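Glyoxalase family protein, putative (PDB 2QQZ) is of unknown function but belongs to the glyoxalase/bleomycin resistance protein/dioxygenase superfamily, whose paired beta-alpha-beta-beta-beta modules commonly build a metal-dependent active site. Local coordinates at residues K87-L90 against I91-G94. Residues are numbered along the deposited sequence; the frame is centred on the assembly and turned at random. Where two conformers were deposited one is given.
Sequences KQEL and IKQG
Lys87 and Ile91 stand one turn apart on helix 83-92, near the Schellman motif that ends this helix of the second βαβββ half of the glyoxalase fold. The carbonyl of Lys87 takes the amide of Ile91 in a nearly straight backbone bond (N to O 3.0 Å, 168° at the hydrogen). Their side chains run alongside each other in the same direction, Lys87 CG lying 4.1 Å from Ile91 CD1. The long aliphatic stem of Lys87 suits this place, packing on Phe109 of strand 106-112 while its NZ forms a salt bridge with Asp99. Gln88 approaches the same methyl with its amide, a polar group that suits an exposed face. In one of its two modelled conformers the bend at chi2 (-47°) brings Gln88 NE2 to 3.5 Å from Ile91 CD1; the contact is therefore doubtful. Its carbonyl accepts the amide of Lys92, which comes from above the carbonyl plane. Glu89 likewise bends at chi2, which lays its carboxylate beside the lysine stem, OE1 being 3.6 Å from Lys92 CE. Lys92 NZ stays 4.9 Å from Glu89 OE1, so the opposite charges probably attract only loosely, without a salt bridge; Glu89 also packs on Tyr7 of the second subunit. Leu90 is the buried member of the turn, its side chain touching Phe109, Ile34 and Thr33 and so seating the helix on sheet and neighbouring helix. At this point the helical bonding gives way: the amide of Gln93 makes only weak bonds to the carbonyls of Glu89 and Leu90. Gly94, whose positive phi (79°) comes easily to glycine, is the C' residue of the motif: Ile95 N turns back to Leu90 O, and Gly94 N hydrogen-bonds to Ile91 O at 2.7 Å.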
loop_
_atom_site.group_PDB
_atom_site.type_symbol
_atom_site.label_atom_id
_atom_site.label_comp_id
_atom_site.label_asym_id
_atom_site.label_seq_id
_atom_site.Cartn_x
_atom_site.Cartn_y
_atom_site.Cartn_z
ATOM N N LYS A 87 -19.634 6.014 -1.274
ATOM C CA LYS A 87 -19.364 7.063 -2.258
ATOM C C LYS A 87 -20.311 8.285 -2.134
ATOM O O LYS A 87 -19.834 9.434 -2.175
ATOM C CB LYS A 87 -19.447 6.508 -3.682
ATOM C CG LYS A 87 -18.984 7.535 -4.755
ATOM C CD LYS A 87 -18.761 6.845 -6.077
ATOM C CE LYS A 87 -19.974 6.969 -6.925
ATOM N NZ LYS A 87 -19.653 6.591 -8.325
ATOM N N GLN A 88 -21.610 8.059 -1.984
ATOM C CA GLN A 88 -22.523 9.181 -1.793
ATOM C C GLN A 88 -22.326 9.900 -0.459
ATOM O O GLN A 88 -22.657 11.080 -0.356
ATOM C CB GLN A 88 -23.992 8.769 -1.960
ATOM C CG GLN A 88 -24.396 8.505 -3.395
ATOM C CD GLN A 88 -23.937 9.582 -4.368
ATOM O OE1 GLN A 88 -24.082 10.787 -4.121
ATOM N NE2 GLN A 88 -23.398 9.146 -5.494
ATOM N N GLU A 89 -21.798 9.209 0.557
ATOM C CA GLU A 89 -21.442 9.888 1.817
ATOM C C GLU A 89 -20.214 10.808 1.641
ATOM O O GLU A 89 -20.109 11.855 2.304
ATOM C CB GLU A 89 -21.194 8.910 2.967
ATOM C CG GLU A 89 -22.399 8.177 3.470
ATOM C CD GLU A 89 -23.614 9.090 3.692
ATOM O OE1 GLU A 89 -23.564 9.909 4.629
ATOM O OE2 GLU A 89 -24.603 8.986 2.925
ATOM N N LEU A 90 -19.293 10.426 0.762
ATOM C CA LEU A 90 -18.148 11.269 0.472
ATOM C C LEU A 90 -18.567 12.481 -0.361
ATOM O O LEU A 90 -18.157 13.604 -0.090
ATOM C CB LEU A 90 -17.018 10.483 -0.218
ATOM C CG LEU A 90 -16.355 9.333 0.566
ATOM C CD1 LEU A 90 -15.180 8.769 -0.232
ATOM C CD2 LEU A 90 -15.920 9.690 2.003
ATOM N N ILE A 91 -19.389 12.259 -1.374
ATOM C CA ILE A 91 -19.904 13.353 -2.186
ATOM C C ILE A 91 -20.670 14.341 -1.259
ATOM O O ILE A 91 -20.372 15.529 -1.240
ATOM C CB ILE A 91 -20.761 12.818 -3.346
ATOM C CG1 ILE A 91 -19.856 12.174 -4.407
ATOM C CG2 ILE A 91 -21.636 13.935 -3.947
ATOM C CD1 ILE A 91 -20.601 11.290 -5.377
ATOM N N LYS A 92 -21.577 13.833 -0.426
ATOM C CA LYS A 92 -22.279 14.678 0.572
ATOM C C LYS A 92 -21.323 15.658 1.296
ATOM O O LYS A 92 -21.682 16.805 1.568
ATOM C CB LYS A 92 -22.985 13.804 1.605
ATOM C CG LYS A 92 -24.429 14.100 1.809
ATOM C CD LYS A 92 -25.095 12.934 2.565
ATOM C CE LYS A 92 -25.043 13.131 4.098
ATOM N NZ LYS A 92 -26.109 14.113 4.593
ATOM N N GLN A 93 -20.110 15.199 1.594
ATOM C CA GLN A 93 -19.114 16.002 2.306
ATOM C C GLN A 93 -18.207 16.848 1.381
ATOM O O GLN A 93 -17.175 17.371 1.811
ATOM C CB GLN A 93 -18.239 15.082 3.189
ATOM C CG GLN A 93 -19.006 14.288 4.236
ATOM C CD GLN A 93 -18.130 13.247 4.905
ATOM O OE1 GLN A 93 -18.232 12.049 4.617
ATOM N NE2 GLN A 93 -17.234 13.702 5.789
ATOM N N GLY A 94 -18.558 16.952 0.106
ATOM C CA GLY A 94 -17.786 17.778 -0.834
ATOM C C GLY A 94 -16.498 17.171 -1.370
ATOM O O GLY A 94 -15.680 17.873 -1.970
#